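Local coordinates for protein cysteine synthase (Helicobacter pylori, PDB 6AHI) that uses pyridoxal 5'-phosphate to make L-cysteine and acetate from O-acetyl-L-serine and hydrogen sulfide, and also has cystathionine beta-synthase activity, at residues R13-K18 / E37-G42. Numbering follows the deposited sequence.
Sequences RTPVFK and EHLNPG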
loop_
_atom_site.group_PDB
_atom_site.type_symbol
_atom_site.label_atom_id
_atom_site.label_comp_id
_atom_site.label_asym_id
_atom_site.label_seq_id
_atom_site.Cartn_x
_atom_site.Cartn_y
_atom_site.Cartn_z
ATOM N N ARG A 13 7.311 6.409 -10.581
ATOM C CA ARG A 13 6.851 7.796 -10.420
ATOM C C ARG A 13 6.384 7.996 -8.970
ATOM O O ARG A 13 5.330 8.562 -8.723
ATOM C CB ARG A 13 5.782 8.146 -11.461
ATOM C CG ARG A 13 6.357 8.379 -12.860
ATOM C CD ARG A 13 5.331 8.763 -13.929
ATOM N NE ARG A 13 4.215 7.819 -14.014
ATOM C CZ ARG A 13 4.282 6.588 -14.532
ATOM N NH1 ARG A 13 5.327 6.220 -15.256
ATOM N NH2 ARG A 13 3.304 5.721 -14.319
ATOM N N THR A 14 7.212 7.553 -8.019
ATOM C CA THR A 14 6.864 7.640 -6.616
ATOM C C THR A 14 7.221 9.012 -6.055
ATOM O O THR A 14 8.182 9.657 -6.508
ATOM C CB THR A 14 7.574 6.538 -5.829
ATOM O OG1 THR A 14 8.974 6.562 -6.105
ATOM C CG2 THR A 14 6.998 5.186 -6.155
ATOM N N PRO A 15 6.553 9.450 -4.978
ATOM C CA PRO A 15 6.896 10.735 -4.367
ATOM C C PRO A 15 8.181 10.652 -3.517
ATOM O O PRO A 15 8.729 9.557 -3.282
ATOM C CB PRO A 15 5.703 11.060 -3.470
ATOM C CG PRO A 15 4.936 9.782 -3.286
ATOM C CD PRO A 15 5.398 8.799 -4.346
ATOM N N VAL A 16 8.673 11.824 -3.120
ATOM C CA VAL A 16 9.816 11.945 -2.279
ATOM C C VAL A 16 9.392 12.729 -1.035
ATOM O O VAL A 16 8.797 13.799 -1.171
ATOM C CB VAL A 16 10.953 12.661 -3.021
ATOM C CG1 VAL A 16 12.111 12.923 -2.089
ATOM C CG2 VAL A 16 11.442 11.888 -4.253
ATOM N N PHE A 17 9.635 12.168 0.152
ATOM C CA PHE A 17 9.370 12.819 1.392
ATOM C C PHE A 17 10.585 13.654 1.790
ATOM O O PHE A 17 11.724 13.131 1.832
ATOM C CB PHE A 17 9.061 11.788 2.476
ATOM C CG PHE A 17 8.261 12.365 3.628
ATOM C CD1 PHE A 17 8.892 13.100 4.612
ATOM C CD2 PHE A 17 6.882 12.292 3.651
ATOM C CE1 PHE A 17 8.167 13.711 5.627
ATOM C CE2 PHE A 17 6.154 12.857 4.686
ATOM C CZ PHE A 17 6.795 13.584 5.664
ATOM N N LYS A 18 10.362 14.933 2.105
ATOM C CA LYS A 18 11.440 15.823 2.545
ATOM C C LYS A 18 11.349 16.060 4.055
ATOM O O LYS A 18 10.308 16.523 4.582
ATOM C CB LYS A 18 11.405 17.168 1.829
ATOM C CG LYS A 18 12.529 18.130 2.194
ATOM C CD LYS A 18 12.252 19.514 1.645
ATOM C CE LYS A 18 13.464 20.405 1.691
ATOM N NZ LYS A 18 13.101 21.718 1.107
ATOM N N GLU A 37 9.484 4.196 -2.222
ATOM C CA GLU A 37 9.344 3.059 -3.109
ATOM C C GLU A 37 8.339 2.050 -2.570
ATOM O O GLU A 37 7.895 1.199 -3.299
ATOM C CB GLU A 37 10.708 2.429 -3.311
ATOM C CG GLU A 37 11.568 3.301 -4.194
ATOM C CD GLU A 37 10.982 3.464 -5.590
ATOM O OE1 GLU A 37 10.746 2.410 -6.260
ATOM O OE2 GLU A 37 10.698 4.630 -6.010
ATOM N N HIS A 38 7.964 2.191 -1.303
ATOM C CA HIS A 38 6.944 1.346 -0.699
ATOM C C HIS A 38 5.564 1.619 -1.313
ATOM O O HIS A 38 4.660 0.773 -1.135
ATOM C CB HIS A 38 6.952 1.497 0.823
ATOM C CG HIS A 38 6.412 2.792 1.345
ATOM N ND1 HIS A 38 7.006 4.011 1.075
ATOM C CD2 HIS A 38 5.355 3.046 2.141
ATOM C CE1 HIS A 38 6.321 4.961 1.688
ATOM N NE2 HIS A 38 5.312 4.391 2.364
ATOM N N LEU A 39 5.392 2.763 -2.006
ATOM C CA LEU A 39 4.116 3.093 -2.578
ATOM C C LEU A 39 3.963 2.513 -3.992
ATOM O O LEU A 39 2.945 2.719 -4.601
ATOM C CB LEU A 39 3.908 4.609 -2.569
ATOM C CG LEU A 39 3.994 5.248 -1.181
ATOM C CD1 LEU A 39 3.866 6.760 -1.242
ATOM C CD2 LEU A 39 2.933 4.680 -0.259
ATOM N N ASN A 40 4.941 1.741 -4.481
ATOM C CA ASN A 40 4.742 0.937 -5.688
ATOM C C ASN A 40 3.592 -0.055 -5.472
ATOM O O ASN A 40 3.320 -0.485 -4.352
ATOM C CB ASN A 40 6.013 0.171 -6.054
ATOM C CG ASN A 40 7.030 1.069 -6.725
ATOM O OD1 ASN A 40 6.765 1.603 -7.794
ATOM N ND2 ASN A 40 8.197 1.226 -6.116
ATOM N N PRO A 41 2.900 -0.492 -6.547
ATOM C CA PRO A 41 1.721 -1.357 -6.399
ATOM C C PRO A 41 1.993 -2.744 -5.803
ATOM O O PRO A 41 1.078 -3.338 -5.227
ATOM C CB PRO A 41 1.176 -1.468 -7.839
ATOM C CG PRO A 41 2.382 -1.164 -8.717
ATOM C CD PRO A 41 3.138 -0.096 -7.946
ATOM N N GLY A 42 3.237 -3.218 -5.889
ATOM C CA GLY A 42 3.633 -4.467 -5.252
ATOM C C GLY A 42 4.150 -4.260 -3.844
ATOM O O GLY A 42 4.510 -5.222 -3.166
#
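Thr14 OG1 donates to Glu37 OE2 at 2.6 Å, a short hydrogen bond between two buried side chains. It reaches the oxygen from the anti side, 32° out of the carboxylate plane. With chi1 at 52°, the Thr14 hydroxyl is tucked between the two backbone branches at CA, and CG2 swings toward Asn40, where it lies 3.9 Å from OD1. Beside this polar pair, Pro15 and Leu39 meet nearly at a right angle, with CG of the proline ring 3.8 Å from CD1 of the leucine. The contact belongs to the fold-type II architecture of PLP enzymes: 13-18 covers the approach to, and most of, strand 16-19, antiparallel to 31-36, and 37-42 is the 3-10 turn and loop after 31-36, running toward the cofactor lysine, Lys46 by similarity. Asn40 also holds Glu37 from within its own segment, twice. Its ND2 donates to Glu37 O at 2.8 Å, in the carbonyl plane, and also to Glu37 OE1 at 2.8 Å, this time from above the carboxylate, 60° out of its plane. Together with the bond that OD1 accepts from Gly12 N, they fix the rotation of the amide. Arg48 forms a salt bridge with Glu37 OE1, which probably stabilises the buried negative charge. Strand 16-19 ends the sheet within this chain, but Val16 and Phe17 pair in parallel with a strand of the second subunit, whose Met1 packs on Pro15.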